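Local coordinates for protein nitrite oxidoreductase subunit A (PDB 7B04) that belongs to the molybdopterin oxidoreductase family as a NarG-like subunit and holds an iron/sulfur cluster, a molybdenum atom and two MD1 ligands, at residues B[612-624]-B[635-647]. Numbering follows the deposited sequence.
Sequences EEVAYWNHSERPL and VFTGKTHMPSPTK
P643 lies over one face of the Y616 ring, its CG 3.8 Å from the ring centroid and 28° off the normal. This is a CH-pi contact offset toward the rim, near CG and CD1 of the tyrosine, with the two side chains crossing at about a right angle. Y616 carries its CG beside the backbone N and anti to the carbonyl carbon (chi1 -64°), which directs the ring from the short helix 615-618 across the proline. P623 extends the apolar patch: its CG is 4.0 Å from P643 CD and 3.9 Å from M642 SD.

L624 makes the other large contribution, at the base of an excursion through strands 625-627 and 633-635. L624 O accepts a hydrogen bond from F636 N at 3.0 Å, consistent with a hairpin closed where these strands meet the two segments. L624 N donates to T637 OG1 at 3.2 Å, an oxygen that also hydrogen-bonds Q1069 OE1, while L624 CD2 packs 3.6 Å from F636 CB. Helix 882-887 touches both L624 and F636. Beyond the loop, the chain enters strand 648-652 of the mixed sheet, so the contact joins helix 615-618 to the approach to that strand.

At this sheet-proximal end, E621 OE1 accepts a hydrogen bond from T646 N at 2.9 Å, met 65° out of the carboxylate plane, and a weak one from T646 OG1 at 2.8 Å. K223 NZ is shared by T646 OG1, S644 O and E612 OE1, a salt bridge in the last case, and would partly balance the negative charge gathered here.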
ATOM      1  N   GLU B 612     -12.404  12.092 -27.052  1.00 35.62           N
ATOM      2  CA  GLU B 612     -13.555  12.427 -26.227  1.00 28.99           C
ATOM      3  C   GLU B 612     -13.179  12.257 -24.763  1.00 34.22           C
ATOM      4  O   GLU B 612     -12.295  11.467 -24.419  1.00 43.44           O
ATOM      5  CB  GLU B 612     -14.772  11.548 -26.575  1.00 29.41           C
ATOM      6  CG  GLU B 612     -15.995  11.760 -25.683  1.00 35.05           C
ATOM      7  CD  GLU B 612     -17.169  10.887 -26.074  1.00 38.37           C
ATOM      8  OE1 GLU B 612     -17.101  10.239 -27.138  1.00 40.21           O
ATOM      9  OE2 GLU B 612     -18.158  10.842 -25.312  1.00 39.10           O
ATOM     10  N   GLU B 613     -13.862  13.009 -23.904  1.00 35.06           N
ATOM     11  CA  GLU B 613     -13.699  12.906 -22.462  1.00 34.77           C
ATOM     12  C   GLU B 613     -14.713  11.928 -21.882  1.00 39.42           C
ATOM     13  O   GLU B 613     -15.892  11.947 -22.245  1.00 38.88           O
ATOM     14  CB  GLU B 613     -13.853  14.272 -21.796  1.00 36.89           C
ATOM     15  CG  GLU B 613     -12.862  14.514 -20.681  1.00 39.95           C
ATOM     16  CD  GLU B 613     -13.046  13.579 -19.512  1.00 40.56           C
ATOM     17  OE1 GLU B 613     -14.187  13.144 -19.286  1.00 41.56           O
ATOM     18  OE2 GLU B 613     -12.052  13.272 -18.828  1.00 40.07           O
ATOM     19  N   VAL B 614     -14.242  11.075 -20.970  1.00 37.83           N
ATOM     20  CA  VAL B 614     -15.097  10.036 -20.403  1.00 36.00           C
ATOM     21  C   VAL B 614     -16.196  10.625 -19.519  1.00 30.26           C
ATOM     22  O   VAL B 614     -17.289  10.053 -19.420  1.00 35.10           O
ATOM     23  CB  VAL B 614     -14.231   9.025 -19.626  1.00 35.60           C
ATOM     24  CG1 VAL B 614     -15.093   7.963 -18.959  1.00 38.47           C
ATOM     25  CG2 VAL B 614     -13.205   8.384 -20.545  1.00 34.21           C
ATOM     26  N   ALA B 615     -15.947  11.776 -18.883  1.00 27.28           N
ATOM     27  CA  ALA B 615     -16.877  12.285 -17.872  1.00 39.29           C
ATOM     28  C   ALA B 615     -18.271  12.531 -18.433  1.00 35.36           C
ATOM     29  O   ALA B 615     -19.250  12.498 -17.680  1.00 40.24           O
ATOM     30  CB  ALA B 615     -16.342  13.566 -17.240  1.00 36.51           C
ATOM     31  N   TYR B 616     -18.386  12.789 -19.737  1.00 33.54           N
ATOM     32  CA  TYR B 616     -19.710  12.974 -20.323  1.00 38.97           C
ATOM     33  C   TYR B 616     -20.554  11.719 -20.160  1.00 35.55           C
ATOM     34  O   TYR B 616     -21.746  11.802 -19.843  1.00 38.31           O
ATOM     35  CB  TYR B 616     -19.583  13.365 -21.795  1.00 37.95           C
ATOM     36  CG  TYR B 616     -18.909  14.701 -21.986  1.00 36.53           C
ATOM     37  CD1 TYR B 616     -19.599  15.885 -21.767  1.00 41.68           C
ATOM     38  CD2 TYR B 616     -17.576  14.780 -22.365  1.00 39.38           C
ATOM     39  CE1 TYR B 616     -18.985  17.110 -21.930  1.00 47.63           C
ATOM     40  CE2 TYR B 616     -16.952  16.001 -22.532  1.00 37.80           C
ATOM     41  CZ  TYR B 616     -17.662  17.162 -22.313  1.00 43.38           C
ATOM     42  OH  TYR B 616     -17.047  18.380 -22.475  1.00 36.43           O
ATOM     43  N   TRP B 617     -19.950  10.547 -20.356  1.00 33.86           N
ATOM     44  CA  TRP B 617     -20.622   9.298 -20.017  1.00 36.78           C
ATOM     45  C   TRP B 617     -21.026   9.281 -18.546  1.00 38.07           C
ATOM     46  O   TRP B 617     -22.167   8.950 -18.204  1.00 36.77           O
ATOM     47  CB  TRP B 617     -19.720   8.110 -20.348  1.00 39.48           C
ATOM     48  CG  TRP B 617     -20.136   6.857 -19.667  1.00 41.66           C
ATOM     49  CD1 TRP B 617     -21.201   6.065 -19.984  1.00 39.65           C
ATOM     50  CD2 TRP B 617     -19.507   6.250 -18.534  1.00 35.31           C
ATOM     51  NE1 TRP B 617     -21.269   4.997 -19.122  1.00 30.19           N
ATOM     52  CE2 TRP B 617     -20.241   5.088 -18.222  1.00 28.85           C
ATOM     53  CE3 TRP B 617     -18.392   6.573 -17.756  1.00 38.52           C
ATOM     54  CZ2 TRP B 617     -19.896   4.251 -17.168  1.00 35.01           C
ATOM     55  CZ3 TRP B 617     -18.053   5.741 -16.709  1.00 35.71           C
ATOM     56  CH2 TRP B 617     -18.802   4.593 -16.427  1.00 31.23           C
ATOM     57  N   ASN B 618     -20.088   9.628 -17.658  1.00 32.82           N
ATOM     58  CA  ASN B 618     -20.370   9.675 -16.226  1.00 35.13           C
ATOM     59  C   ASN B 618     -21.439  10.702 -15.878  1.00 37.20           C
ATOM     60  O   ASN B 618     -22.051  10.606 -14.808  1.00 48.00           O
ATOM     61  CB  ASN B 618     -19.091   9.992 -15.452  1.00 37.46           C
ATOM     62  CG  ASN B 618     -19.170   9.582 -13.992  1.00 38.08           C
ATOM     63  OD1 ASN B 618     -18.187   9.676 -13.259  1.00 41.74           O
ATOM     64  ND2 ASN B 618     -20.338   9.118 -13.566  1.00 44.52           N
ATOM     65  N   HIS B 619     -21.677  11.679 -16.752  1.00 33.59           N
ATOM     66  CA  HIS B 619     -22.689  12.706 -16.539  1.00 37.17           C
ATOM     67  C   HIS B 619     -24.068  12.262 -17.000  1.00 41.55           C
ATOM     68  O   HIS B 619     -24.905  13.106 -17.349  1.00 45.39           O
ATOM     69  CB  HIS B 619     -22.282  13.998 -17.250  1.00 41.88           C
ATOM     70  CG  HIS B 619     -22.897  15.226 -16.659  1.00 41.15           C
ATOM     71  ND1 HIS B 619     -22.469  15.771 -15.469  1.00 43.12           N
ATOM     72  CD2 HIS B 619     -23.911  16.013 -17.090  1.00 45.79           C
ATOM     73  CE1 HIS B 619     -23.189  16.842 -15.194  1.00 50.56           C
ATOM     74  NE2 HIS B 619     -24.072  17.011 -16.161  1.00 50.73           N
ATOM     75  N   SER B 620     -24.311  10.951 -17.032  1.00 38.41           N
ATOM     76  CA  SER B 620     -25.528  10.372 -17.599  1.00 36.24           C
ATOM     77  C   SER B 620     -25.606  10.668 -19.094  1.00 42.82           C
ATOM     78  O   SER B 620     -26.680  10.919 -19.645  1.00 46.06           O
ATOM     79  CB  SER B 620     -26.786  10.851 -16.867  1.00 40.21           C
ATOM     80  OG  SER B 620     -26.837  10.323 -15.553  1.00 37.14           O
ATOM     81  N   GLU B 621     -24.442  10.635 -19.745  1.00 44.86           N
ATOM     82  CA  GLU B 621     -24.320  10.758 -21.199  1.00 38.23           C
ATOM     83  C   GLU B 621     -24.921  12.063 -21.723  1.00 38.18           C
ATOM     84  O   GLU B 621     -25.567  12.095 -22.771  1.00 37.71           O
ATOM     85  CB  GLU B 621     -24.952   9.548 -21.887  1.00 29.22           C
ATOM     86  CG  GLU B 621     -24.455   9.323 -23.287  1.00 44.97           C
ATOM     87  CD  GLU B 621     -24.118   7.883 -23.538  1.00 41.55           C
ATOM     88  OE1 GLU B 621     -22.926   7.610 -23.742  1.00 37.72           O
ATOM     89  OE2 GLU B 621     -25.031   7.031 -23.518  1.00 50.77           O
ATOM     90  N   ARG B 622     -24.714  13.153 -20.986  1.00 37.60           N
ATOM     91  CA  ARG B 622     -25.203  14.467 -21.391  1.00 35.12           C
ATOM     92  C   ARG B 622     -24.121  15.519 -21.184  1.00 39.33           C
ATOM     93  O   ARG B 622     -23.348  15.429 -20.218  1.00 38.22           O
ATOM     94  CB  ARG B 622     -26.470  14.864 -20.620  1.00 36.94           C
ATOM     95  CG  ARG B 622     -27.606  13.850 -20.727  1.00 45.26           C
ATOM     96  CD  ARG B 622     -28.171  13.786 -22.140  1.00 41.25           C
ATOM     97  NE  ARG B 622     -29.353  12.931 -22.225  1.00 39.53           N
ATOM     98  CZ  ARG B 622     -29.322  11.633 -22.514  1.00 49.44           C
ATOM     99  NH1 ARG B 622     -28.165  11.029 -22.753  1.00 43.85           N
ATOM    100  NH2 ARG B 622     -30.450  10.938 -22.566  1.00 50.75           N
ATOM    101  N   PRO B 623     -24.028  16.512 -22.063  1.00 40.35           N
ATOM    102  CA  PRO B 623     -23.160  17.665 -21.804  1.00 33.17           C
ATOM    103  C   PRO B 623     -23.803  18.583 -20.769  1.00 33.82           C
ATOM    104  O   PRO B 623     -24.920  18.353 -20.308  1.00 40.12           O
ATOM    105  CB  PRO B 623     -23.060  18.353 -23.171  1.00 34.05           C
ATOM    106  CG  PRO B 623     -23.546  17.334 -24.165  1.00 37.11           C
ATOM    107  CD  PRO B 623     -24.578  16.544 -23.426  1.00 35.95           C
ATOM    108  N   LEU B 624     -23.080  19.642 -20.410  1.00 39.24           N
ATOM    109  CA  LEU B 624     -23.605  20.624 -19.464  1.00 41.89           C
ATOM    110  C   LEU B 624     -24.581  21.518 -20.210  1.00 47.61           C
ATOM    111  O   LEU B 624     -24.206  22.500 -20.850  1.00 48.94           O
ATOM    112  CB  LEU B 624     -22.486  21.434 -18.822  1.00 43.51           C
ATOM    113  CG  LEU B 624     -22.895  22.645 -17.970  1.00 41.14           C
ATOM    114  CD1 LEU B 624     -23.879  22.265 -16.877  1.00 37.43           C
ATOM    115  CD2 LEU B 624     -21.670  23.306 -17.366  1.00 40.44           C
ATOM    116  N   VAL B 635     -26.183  25.985 -23.658  1.00 51.70           N
ATOM    117  CA  VAL B 635     -25.198  24.912 -23.572  1.00 46.84           C
ATOM    118  C   VAL B 635     -23.861  25.542 -23.190  1.00 46.79           C
ATOM    119  O   VAL B 635     -23.392  26.486 -23.839  1.00 48.88           O
ATOM    120  CB  VAL B 635     -25.127  24.084 -24.873  1.00 38.50           C
ATOM    121  CG1 VAL B 635     -26.527  23.704 -25.330  1.00 31.49           C
ATOM    122  CG2 VAL B 635     -24.378  24.795 -26.004  1.00 52.65           C
ATOM    123  N   PHE B 636     -23.289  25.076 -22.085  1.00 41.59           N
ATOM    124  CA  PHE B 636     -22.017  25.590 -21.598  1.00 47.12           C
ATOM    125  C   PHE B 636     -20.840  24.760 -22.074  1.00 42.78           C
ATOM    126  O   PHE B 636     -19.691  25.139 -21.832  1.00 40.78           O
ATOM    127  CB  PHE B 636     -22.024  25.644 -20.068  1.00 52.75           C
ATOM    128  CG  PHE B 636     -22.891  26.732 -19.505  1.00 50.37           C
ATOM    129  CD1 PHE B 636     -22.398  28.014 -19.337  1.00 46.94           C
ATOM    130  CD2 PHE B 636     -24.204  26.476 -19.154  1.00 42.25           C
ATOM    131  CE1 PHE B 636     -23.194  29.012 -18.822  1.00 44.95           C
ATOM    132  CE2 PHE B 636     -25.001  27.476 -18.642  1.00 48.91           C
ATOM    133  CZ  PHE B 636     -24.499  28.742 -18.475  1.00 50.27           C
ATOM    134  N   THR B 637     -21.107  23.641 -22.739  1.00 45.64           N
ATOM    135  CA  THR B 637     -20.055  22.801 -23.282  1.00 45.12           C
ATOM    136  C   THR B 637     -19.595  23.361 -24.620  1.00 45.50           C
ATOM    137  O   THR B 637     -20.409  23.586 -25.521  1.00 53.88           O
ATOM    138  CB  THR B 637     -20.563  21.370 -23.460  1.00 42.66           C
ATOM    139  OG1 THR B 637     -20.674  20.740 -22.177  1.00 40.10           O
ATOM    140  CG2 THR B 637     -19.611  20.571 -24.331  1.00 37.83           C
ATOM    141  N   GLY B 638     -18.290  23.583 -24.751  1.00 40.78           N
ATOM    142  CA  GLY B 638     -17.757  24.057 -26.008  1.00 37.63           C
ATOM    143  C   GLY B 638     -17.877  23.012 -27.099  1.00 36.23           C
ATOM    144  O   GLY B 638     -17.942  21.809 -26.844  1.00 33.19           O
ATOM    145  N   LYS B 639     -17.906  23.488 -28.346  1.00 43.59           N
ATOM    146  CA  LYS B 639     -18.027  22.569 -29.475  1.00 47.23           C
ATOM    147  C   LYS B 639     -16.832  21.630 -29.547  1.00 41.00           C
ATOM    148  O   LYS B 639     -16.972  20.460 -29.921  1.00 32.52           O
ATOM    149  CB  LYS B 639     -18.185  23.343 -30.783  1.00 43.75           C
ATOM    150  CG  LYS B 639     -17.937  24.832 -30.667  1.00 47.89           C
ATOM    151  CD  LYS B 639     -17.954  25.493 -32.035  1.00 55.00           C
ATOM    152  N   THR B 640     -15.645  22.128 -29.193  1.00 42.41           N
ATOM    153  CA  THR B 640     -14.455  21.284 -29.211  1.00 43.76           C
ATOM    154  C   THR B 640     -14.580  20.132 -28.223  1.00 44.46           C
ATOM    155  O   THR B 640     -13.989  19.067 -28.436  1.00 45.15           O
ATOM    156  CB  THR B 640     -13.211  22.115 -28.897  1.00 39.89           C
ATOM    157  OG1 THR B 640     -13.347  23.419 -29.477  1.00 41.03           O
ATOM    158  CG2 THR B 640     -11.962  21.448 -29.453  1.00 46.50           C
ATOM    159  N   HIS B 641     -15.348  20.319 -27.151  1.00 40.73           N
ATOM    160  CA  HIS B 641     -15.516  19.319 -26.106  1.00 39.76           C
ATOM    161  C   HIS B 641     -16.732  18.422 -26.325  1.00 44.34           C
ATOM    162  O   HIS B 641     -17.049  17.613 -25.448  1.00 42.63           O
ATOM    163  CB  HIS B 641     -15.667  20.001 -24.740  1.00 41.86           C
ATOM    164  CG  HIS B 641     -14.530  20.900 -24.359  1.00 43.83           C
ATOM    165  ND1 HIS B 641     -13.618  20.568 -23.380  1.00 42.38           N
ATOM    166  CD2 HIS B 641     -14.169  22.124 -24.809  1.00 45.69           C
ATOM    167  CE1 HIS B 641     -12.739  21.547 -23.249  1.00 45.08           C
ATOM    168  NE2 HIS B 641     -13.050  22.502 -24.108  1.00 46.06           N
ATOM    169  N   MET B 642     -17.412  18.535 -27.462  1.00 42.92           N
ATOM    170  CA  MET B 642     -18.726  17.908 -27.595  1.00 40.57           C
ATOM    171  C   MET B 642     -18.591  16.392 -27.691  1.00 41.30           C
ATOM    172  O   MET B 642     -17.833  15.891 -28.530  1.00 36.74           O
ATOM    173  CB  MET B 642     -19.462  18.454 -28.816  1.00 44.62           C
ATOM    174  CG  MET B 642     -20.938  18.088 -28.859  1.00 41.37           C
ATOM    175  SD  MET B 642     -21.842  18.659 -27.405  1.00 38.04           S
ATOM    176  CE  MET B 642     -21.855  20.430 -27.674  1.00 38.00           C
ATOM    177  N   PRO B 643     -19.307  15.632 -26.859  1.00 39.95           N
ATOM    178  CA  PRO B 643     -19.267  14.167 -26.955  1.00 35.31           C
ATOM    179  C   PRO B 643     -20.290  13.601 -27.926  1.00 36.09           C
ATOM    180  O   PRO B 643     -21.057  14.345 -28.547  1.00 42.83           O
ATOM    181  CB  PRO B 643     -19.569  13.728 -25.520  1.00 40.12           C
ATOM    182  CG  PRO B 643     -20.506  14.787 -25.031  1.00 34.58           C
ATOM    183  CD  PRO B 643     -20.042  16.081 -25.664  1.00 37.70           C
ATOM    184  N   SER B 644     -20.307  12.282 -28.056  1.00 37.32           N
ATOM    185  CA  SER B 644     -21.243  11.548 -28.890  1.00 36.37           C
ATOM    186  C   SER B 644     -21.831  10.407 -28.075  1.00 38.44           C
ATOM    187  O   SER B 644     -21.249   9.992 -27.068  1.00 46.36           O
ATOM    188  CB  SER B 644     -20.554  11.003 -30.153  1.00 37.35           C
ATOM    189  OG  SER B 644     -19.595  10.013 -29.831  1.00 40.54           O
ATOM    190  N   PRO B 645     -22.996   9.891 -28.472  1.00 39.99           N
ATOM    191  CA  PRO B 645     -23.598   8.776 -27.728  1.00 44.55           C
ATOM    192  C   PRO B 645     -22.691   7.555 -27.692  1.00 35.27           C
ATOM    193  O   PRO B 645     -22.001   7.241 -28.662  1.00 33.84           O
ATOM    194  CB  PRO B 645     -24.889   8.490 -28.506  1.00 38.83           C
ATOM    195  CG  PRO B 645     -25.210   9.774 -29.185  1.00 38.21           C
ATOM    196  CD  PRO B 645     -23.885  10.381 -29.541  1.00 34.28           C
ATOM    197  N   THR B 646     -22.690   6.868 -26.549  1.00 31.17           N
ATOM    198  CA  THR B 646     -21.933   5.633 -26.380  1.00 30.09           C
ATOM    199  C   THR B 646     -22.878   4.456 -26.569  1.00 30.10           C
ATOM    200  O   THR B 646     -23.853   4.309 -25.825  1.00 37.45           O
ATOM    201  CB  THR B 646     -21.268   5.550 -25.005  1.00 30.14           C
ATOM    202  OG1 THR B 646     -20.491   6.730 -24.767  1.00 38.85           O
ATOM    203  CG2 THR B 646     -20.373   4.321 -24.913  1.00 34.46           C
ATOM    204  N   LYS B 647     -22.589   3.632 -27.567  1.00 26.40           N
ATOM    205  CA  LYS B 647     -23.357   2.431 -27.856  1.00 31.32           C
ATOM    206  C   LYS B 647     -22.511   1.173 -27.822  1.00 32.53           C
ATOM    207  O   LYS B 647     -23.036   0.096 -27.530  1.00 31.90           O
ATOM    208  CB  LYS B 647     -24.042   2.551 -29.227  1.00 37.20           C
ATOM    209  CG  LYS B 647     -25.153   3.585 -29.246  1.00 34.78           C
ATOM    210  CD  LYS B 647     -26.295   3.156 -28.344  1.00 36.76           C
ATOM    211  CE  LYS B 647     -27.457   4.125 -28.418  1.00 44.30           C
ATOM    212  NZ  LYS B 647     -28.583   3.695 -27.544  1.00 49.04           N
TER